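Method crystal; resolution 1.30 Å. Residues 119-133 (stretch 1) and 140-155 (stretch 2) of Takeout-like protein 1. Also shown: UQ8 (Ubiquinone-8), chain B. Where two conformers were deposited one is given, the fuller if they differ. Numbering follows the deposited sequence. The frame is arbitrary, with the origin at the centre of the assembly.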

# COMPACT_ATOMS: atom_id res chain seq x y z
N LYS A 119 11.74 5.58 -0.44
CA LYS A 119 11.74 6.98 -0.05
C LYS A 119 10.89 7.76 -1.02
O LYS A 119 11.12 7.75 -2.22
N ASN A 120 9.90 8.45 -0.47
CA ASN A 120 9.03 9.33 -1.20
C ASN A 120 8.29 8.57 -2.28
O ASN A 120 8.30 8.94 -3.46
N ILE A 121 7.57 7.54 -1.85
CA ILE A 121 6.68 6.86 -2.75
C ILE A 121 5.34 7.61 -2.81
O ILE A 121 4.75 7.84 -1.76
N HIS A 122 4.90 7.94 -4.01
CA HIS A 122 3.63 8.57 -4.26
C HIS A 122 2.65 7.57 -4.78
O HIS A 122 2.99 6.71 -5.61
N ILE A 123 1.44 7.61 -4.22
CA ILE A 123 0.38 6.70 -4.52
C ILE A 123 -0.84 7.47 -5.00
O ILE A 123 -1.21 8.47 -4.43
N HIS A 124 -1.45 7.02 -6.08
CA HIS A 124 -2.71 7.55 -6.61
C HIS A 124 -3.76 6.44 -6.55
O HIS A 124 -3.66 5.43 -7.23
N LEU A 125 -4.75 6.64 -5.68
CA LEU A 125 -5.82 5.68 -5.44
C LEU A 125 -7.13 6.25 -5.97
O LEU A 125 -7.47 7.38 -5.67
N VAL A 126 -7.87 5.47 -6.74
CA VAL A 126 -9.20 5.82 -7.18
C VAL A 126 -10.15 4.74 -6.69
O VAL A 126 -9.86 3.55 -6.89
N VAL A 127 -11.24 5.14 -6.05
CA VAL A 127 -12.22 4.19 -5.54
C VAL A 127 -13.58 4.57 -6.08
O VAL A 127 -13.95 5.75 -6.06
N SER A 128 -14.34 3.58 -6.55
CA SER A 128 -15.73 3.77 -6.88
C SER A 128 -16.61 3.32 -5.73
O SER A 128 -16.27 2.38 -5.02
N TYR A 129 -17.72 4.03 -5.52
CA TYR A 129 -18.59 3.73 -4.39
C TYR A 129 -20.03 3.92 -4.81
O TYR A 129 -20.35 4.54 -5.83
N GLU A 130 -20.91 3.44 -3.94
CA GLU A 130 -22.32 3.72 -4.04
C GLU A 130 -22.80 4.10 -2.65
O GLU A 130 -22.35 3.52 -1.67
N MET A 131 -23.70 5.07 -2.59
CA MET A 131 -24.39 5.41 -1.35
C MET A 131 -25.58 4.48 -1.28
O MET A 131 -26.41 4.45 -2.21
N GLU A 132 -25.64 3.70 -0.22
CA GLU A 132 -26.68 2.68 -0.07
C GLU A 132 -27.35 2.77 1.27
O GLU A 132 -26.68 2.93 2.29
N LYS A 133 -28.66 2.55 1.28
CA LYS A 133 -29.41 2.49 2.52
C LYS A 133 -29.50 1.06 2.97
O LYS A 133 -29.85 0.20 2.16
N HIS A 140 -24.93 4.51 4.08
CA HIS A 140 -23.48 4.26 4.18
C HIS A 140 -22.83 4.46 2.83
O HIS A 140 -23.45 4.15 1.81
N VAL A 141 -21.56 4.85 2.84
CA VAL A 141 -20.74 4.76 1.63
C VAL A 141 -20.22 3.35 1.49
O VAL A 141 -19.53 2.85 2.38
N ILE A 142 -20.53 2.72 0.36
CA ILE A 142 -20.15 1.36 0.08
C ILE A 142 -19.11 1.35 -1.05
O ILE A 142 -19.43 1.61 -2.17
N PHE A 143 -17.88 1.07 -0.69
CA PHE A 143 -16.82 0.96 -1.67
C PHE A 143 -17.01 -0.25 -2.56
O PHE A 143 -17.37 -1.33 -2.08
N LYS A 144 -16.72 -0.11 -3.86
CA LYS A 144 -16.97 -1.14 -4.84
C LYS A 144 -15.66 -1.64 -5.45
O LYS A 144 -15.32 -2.85 -5.34
N LYS A 145 -14.94 -0.79 -6.13
CA LYS A 145 -13.70 -1.19 -6.82
C LYS A 145 -12.67 -0.11 -6.57
O LYS A 145 -13.00 1.01 -6.16
N TYR A 146 -11.42 -0.44 -6.82
CA TYR A 146 -10.36 0.52 -6.76
C TYR A 146 -9.31 0.25 -7.79
O TYR A 146 -9.16 -0.89 -8.33
N THR A 147 -8.53 1.29 -8.06
CA THR A 147 -7.26 1.18 -8.77
C THR A 147 -6.18 1.93 -8.02
O THR A 147 -6.48 2.91 -7.36
N VAL A 148 -4.95 1.44 -8.09
CA VAL A 148 -3.84 2.12 -7.47
C VAL A 148 -2.69 2.14 -8.45
O VAL A 148 -2.41 1.14 -9.13
N THR A 149 -2.02 3.27 -8.49
CA THR A 149 -0.75 3.42 -9.17
C THR A 149 0.27 4.03 -8.19
O THR A 149 -0.10 4.62 -7.21
N PHE A 150 1.53 3.88 -8.52
CA PHE A 150 2.59 4.32 -7.66
C PHE A 150 3.76 4.90 -8.46
O PHE A 150 3.95 4.60 -9.66
N ASP A 151 4.55 5.70 -7.77
CA ASP A 151 5.78 6.25 -8.34
C ASP A 151 6.75 6.46 -7.19
O ASP A 151 6.51 7.30 -6.31
N VAL A 152 7.83 5.68 -7.15
CA VAL A 152 8.89 5.90 -6.15
C VAL A 152 9.74 7.04 -6.64
O VAL A 152 10.41 6.93 -7.66
N LYS A 153 9.61 8.20 -5.98
CA LYS A 153 10.24 9.40 -6.55
C LYS A 153 11.68 9.63 -6.14
O LYS A 153 12.44 10.19 -6.94
N ASP A 154 12.07 9.28 -4.92
CA ASP A 154 13.40 9.62 -4.44
C ASP A 154 14.37 8.50 -4.59
O ASP A 154 15.39 8.72 -5.22
N ASN A 155 14.11 7.35 -3.97
CA ASN A 155 14.96 6.19 -4.17
C ASN A 155 14.40 4.99 -3.43
O ASN A 155 13.41 5.08 -2.72

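The most unusual feature of this antiparallel pair is the ubiquinone-8 chain lying against one face of it. Its methyl C30 sits 3.2 Å from I121 CD1 and 3.5 Å from F150 CG, over the face of the F150 ring, while C15 approaches L125 CD2 at 3.5 Å. An isoprenoid tail offers nothing to a polar group, and the residues on this face are correspondingly apolar or aromatic.

That face carries I121, I123, L125, V127, Y129 and M131 from the first strand, and V141, F143, Y146, V148, F150 and V152 from the second. I121, with both chi angles t, extends CD1 to within 3.8 Å of V152 CG2. I123 is m,m: its CD1 reaches F150 CB at 3.5 Å, and its CG2 lies 3.4 Å from V148 CG1. L125 (t, p) places CD1 3.5 Å from V148 CG2. Y146 and F150 are both p at chi1, and the ends of their side chains lead away from the first strand, while the nearer part of each, CB and the adjoining ring atoms, packs against it: L125 CD1 lies 4.1 Å from Y146 CB and I121 CD1 4.2 Å from F150 CB. F143, by contrast, is m and presents its ring face to V127, whose CG1 stands 3.5 Å from the F143 ring centroid, almost on the ring normal, a clear CH-pi contact. At the far end M131 (m,m,m) curls back so that SD touches V141 CG2 at 3.3 Å; a flexible thioether suits this more exposed position.

The other face is largely polar and, for the most part, more open, with V126 and I142 as apolar members. From it E132 (m,t) extends OE2 to 2.7 Å from NZ of K144, whose CA-to-CB bond points sideways, a salt bridge made possible by two long side chains; K144 is m,m before straightening. S128, p at chi1, turns OG back to accept a hydrogen bond from K145 N at 3.2 Å, while S128 O accepts K144 N at 2.8 Å. T147 and T149, both p, suit an exposed strand, since beta-branched residues favour extended backbone. Water 1 links T147 OG1 (2.9 Å) to H124 O (3.0 Å), to which it donates; water 2 likewise donates to E132 O (2.8 Å) and meets H140 ND1 at 3.0 Å.

Near the corner, H122 (m) receives K153 CD over one ring face, 3.8 Å from the ring centroid. The aliphatic part of K153 thus packs on the imidazole while its NZ forms a salt bridge with D151 OD2 at 2.8 Å. A beta bulge shifts the register between K119 and I121, and there N120, t at chi1, points toward the partner and donates from ND2 to D154 OD1 at 3.0 Å, an almost straight hydrogen bond.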

# COMPACT_ATOMS: atom_id res chain seq x y z
CB LYS A 119 13.15 7.52 -0.02
CG LYS A 119 13.24 8.93 0.52
CD LYS A 119 14.64 9.46 0.63
CE LYS A 119 14.59 10.87 1.33
NZ LYS A 119 15.85 11.70 1.30
CB ASN A 120 9.80 10.53 -1.76
CG ASN A 120 8.92 11.69 -2.13
OD1 ASN A 120 7.80 11.81 -1.66
ND2 ASN A 120 9.44 12.54 -2.99
CB ILE A 121 6.57 5.32 -2.48
CG1 ILE A 121 5.70 4.67 -3.56
CG2 ILE A 121 6.07 5.06 -1.09
CD1 ILE A 121 5.72 3.12 -3.49
CB HIS A 122 3.80 9.72 -5.24
CG HIS A 122 4.48 10.91 -4.63
ND1 HIS A 122 3.85 12.13 -4.46
CD2 HIS A 122 5.68 11.04 -4.02
CE1 HIS A 122 4.65 12.95 -3.82
NE2 HIS A 122 5.78 12.34 -3.57
CB ILE A 123 -0.03 5.84 -3.30
CG1 ILE A 123 1.17 5.12 -2.73
CG2 ILE A 123 -1.14 4.88 -3.63
CD1 ILE A 123 1.75 4.11 -3.57
CB HIS A 124 -2.53 8.05 -8.06
CG HIS A 124 -3.76 8.63 -8.68
ND1 HIS A 124 -4.23 9.89 -8.37
CD2 HIS A 124 -4.62 8.13 -9.61
CE1 HIS A 124 -5.33 10.13 -9.07
NE2 HIS A 124 -5.58 9.10 -9.84
CB LEU A 125 -5.95 5.44 -3.93
CG LEU A 125 -7.15 4.69 -3.41
CD1 LEU A 125 -7.06 3.21 -3.82
CD2 LEU A 125 -7.25 4.85 -1.90
CB VAL A 126 -9.29 5.97 -8.70
CG1 VAL A 126 -10.71 6.45 -9.08
CG2 VAL A 126 -8.18 6.89 -9.21
CB VAL A 127 -12.28 4.25 -4.01
CG1 VAL A 127 -13.44 3.44 -3.43
CG2 VAL A 127 -10.92 3.87 -3.39
CB SER A 128 -16.07 3.02 -8.12
OG SER A 128 -15.74 1.69 -7.98
CB TYR A 129 -18.27 4.64 -3.18
CG TYR A 129 -18.70 6.03 -3.37
CD1 TYR A 129 -19.99 6.41 -3.02
CD2 TYR A 129 -17.87 7.01 -3.95
CE1 TYR A 129 -20.43 7.69 -3.21
CE2 TYR A 129 -18.32 8.31 -4.15
CZ TYR A 129 -19.63 8.63 -3.79
OH TYR A 129 -20.08 9.90 -3.99
CB GLU A 130 -23.04 2.45 -4.49
CG GLU A 130 -22.87 2.12 -5.97
CD GLU A 130 -23.62 3.06 -6.88
OE1 GLU A 130 -24.84 3.22 -6.67
OE2 GLU A 130 -22.98 3.65 -7.78
CB MET A 131 -24.88 6.85 -1.36
CG MET A 131 -23.85 7.95 -1.34
SD MET A 131 -22.82 7.87 0.09
CE MET A 131 -23.96 7.37 1.34
CB GLU A 132 -26.06 1.27 -0.19
CG GLU A 132 -25.37 1.03 -1.54
CD GLU A 132 -24.76 -0.36 -1.71
OE1 GLU A 132 -24.69 -1.18 -0.74
OE2 GLU A 132 -24.29 -0.65 -2.82
CB LYS A 133 -30.80 3.05 2.26
CG LYS A 133 -31.56 3.45 3.47
CD LYS A 133 -32.84 4.13 3.08
CE LYS A 133 -32.66 5.50 2.47
NZ LYS A 133 -32.04 6.55 3.32
CB HIS A 140 -23.20 2.82 4.57
CG HIS A 140 -23.69 2.47 5.94
ND1 HIS A 140 -24.89 1.84 6.18
CD2 HIS A 140 -23.10 2.64 7.15
CE1 HIS A 140 -25.04 1.68 7.49
NE2 HIS A 140 -23.97 2.14 8.10
CB VAL A 141 -19.57 5.72 1.72
CG1 VAL A 141 -18.54 5.49 0.59
CG2 VAL A 141 -20.08 7.11 1.67
CB ILE A 142 -21.36 0.46 -0.23
CG1 ILE A 142 -22.40 0.55 0.89
CG2 ILE A 142 -20.90 -1.00 -0.47
CD1 ILE A 142 -21.88 0.07 2.25
CB PHE A 143 -15.48 0.82 -0.97
CG PHE A 143 -14.88 2.09 -0.47
CD1 PHE A 143 -15.54 3.28 -0.50
CD2 PHE A 143 -13.53 2.07 -0.03
CE1 PHE A 143 -14.92 4.47 -0.07
CE2 PHE A 143 -12.92 3.22 0.40
CZ PHE A 143 -13.61 4.41 0.39
CB LYS A 144 -17.91 -0.63 -5.92
CG LYS A 144 -19.29 -0.26 -5.40
CD LYS A 144 -20.04 -1.41 -4.75
CE LYS A 144 -21.42 -0.98 -4.29
NZ LYS A 144 -22.22 -2.16 -3.74
CB LYS A 145 -13.94 -1.32 -8.35
CG LYS A 145 -14.90 -2.39 -8.69
CD LYS A 145 -15.13 -2.65 -10.18
CE LYS A 145 -13.89 -3.03 -10.95
NZ LYS A 145 -14.28 -3.31 -12.39
CB TYR A 146 -9.72 0.53 -5.35
CG TYR A 146 -8.94 -0.72 -5.06
CD1 TYR A 146 -7.57 -0.79 -5.29
CD2 TYR A 146 -9.60 -1.86 -4.59
CE1 TYR A 146 -6.88 -1.96 -5.06
CE2 TYR A 146 -8.90 -3.03 -4.35
CZ TYR A 146 -7.55 -3.06 -4.58
OH TYR A 146 -6.88 -4.24 -4.33
CB THR A 147 -7.32 1.77 -10.17
OG1 THR A 147 -7.59 3.15 -10.11
CG2 THR A 147 -8.40 1.10 -11.02
CB VAL A 148 -3.42 1.44 -6.17
CG1 VAL A 148 -2.45 2.30 -5.43
CG2 VAL A 148 -4.61 1.13 -5.30
CB THR A 149 -0.85 4.28 -10.41
OG1 THR A 149 -1.26 5.58 -10.03
CG2 THR A 149 -1.83 3.69 -11.44
CB PHE A 150 3.07 3.18 -6.73
CG PHE A 150 3.85 2.12 -7.43
CD1 PHE A 150 5.21 2.22 -7.58
CD2 PHE A 150 3.19 1.08 -8.06
CE1 PHE A 150 5.92 1.26 -8.28
CE2 PHE A 150 3.91 0.11 -8.78
CZ PHE A 150 5.26 0.24 -8.90
CB ASP A 151 5.42 7.59 -8.98
CG ASP A 151 6.57 8.33 -9.57
OD1 ASP A 151 7.70 7.86 -9.54
OD2 ASP A 151 6.33 9.48 -10.08
CB VAL A 152 9.73 4.63 -5.92
CG1 VAL A 152 10.74 4.92 -4.84
CG2 VAL A 152 8.85 3.42 -5.58
CB LYS A 153 9.43 10.64 -6.19
CG LYS A 153 8.12 10.71 -6.88
CD LYS A 153 7.51 12.12 -6.89
CE LYS A 153 6.28 12.12 -7.68
NZ LYS A 153 6.54 12.09 -9.13
CB ASP A 154 13.40 10.17 -3.02
CG ASP A 154 12.82 11.55 -2.92
OD1 ASP A 154 12.26 12.05 -3.90
OD2 ASP A 154 12.96 12.10 -1.81
CB ASN A 155 16.48 6.52 -3.89
CG ASN A 155 16.70 7.25 -2.57
OD1 ASN A 155 16.33 6.74 -1.52
ND2 ASN A 155 17.27 8.45 -2.62
C45 UQ8 B . 14.41 -9.95 -4.63
C44 UQ8 B . 14.51 -9.07 -5.88
C46 UQ8 B . 15.88 -9.23 -6.48
C43 UQ8 B . 14.22 -7.61 -5.60
C42 UQ8 B . 12.97 -7.44 -4.72
C41 UQ8 B . 11.73 -7.80 -5.53
C39 UQ8 B . 10.63 -6.79 -5.29
C40 UQ8 B . 9.26 -7.21 -4.77
C38 UQ8 B . 10.85 -5.47 -5.60
C37 UQ8 B . 9.92 -4.46 -5.41
C36 UQ8 B . 10.70 -3.16 -5.60
C34 UQ8 B . 9.89 -1.92 -5.25
C35 UQ8 B . 10.61 -0.73 -5.21
C33 UQ8 B . 8.54 -2.01 -4.93
C32 UQ8 B . 7.65 -0.98 -4.63
C31 UQ8 B . 6.52 -1.57 -3.74
C29 UQ8 B . 5.39 -0.59 -3.47
C30 UQ8 B . 4.81 0.28 -4.63
C28 UQ8 B . 4.87 -0.47 -2.19
C27 UQ8 B . 3.84 0.39 -1.81
C26 UQ8 B . 3.02 -0.19 -0.65
C24 UQ8 B . 2.06 0.87 -0.09
C25 UQ8 B . 2.59 2.10 0.66
C23 UQ8 B . 0.70 0.71 -0.29
C22 UQ8 B . -0.32 1.56 0.15
C21 UQ8 B . -1.67 1.12 -0.40
C19 UQ8 B . -2.79 2.16 -0.28
C20 UQ8 B . -4.06 1.73 -1.01
C18 UQ8 B . -3.06 2.61 1.16
C17 UQ8 B . -4.25 3.57 1.24
C16 UQ8 B . -4.26 4.40 2.53
C14 UQ8 B . -5.64 5.02 2.70
C15 UQ8 B . -6.38 5.56 1.46
C13 UQ8 B . -6.26 5.09 3.95
C12 UQ8 B . -7.53 5.63 4.14
C11 UQ8 B . -7.75 6.21 5.55
C9 UQ8 B . -8.84 7.30 5.54
C10 UQ8 B . -9.74 7.23 4.29
C8 UQ8 B . -9.67 7.17 6.82
C7 UQ8 B . -11.09 6.67 6.56
C6 UQ8 B . -12.07 7.79 6.13
C1 UQ8 B . -12.96 7.55 5.07
C1M UQ8 B . -12.92 6.31 4.44
C2 UQ8 B . -13.86 8.53 4.64
O2 UQ8 B . -14.65 8.32 3.71
C3 UQ8 B . -13.90 9.76 5.27
O3 UQ8 B . -14.79 10.71 4.85
C3M UQ8 B . -16.05 10.51 5.48
C4 UQ8 B . -13.03 10.03 6.32
O4 UQ8 B . -13.09 11.25 6.93
C4M UQ8 B . -12.97 12.30 5.96
C5 UQ8 B . -12.13 9.05 6.75
O5 UQ8 B . -11.37 9.31 7.69
O HOH W 1 -5.19 4.64 -9.68
O HOH W 2 -25.80 0.66 3.63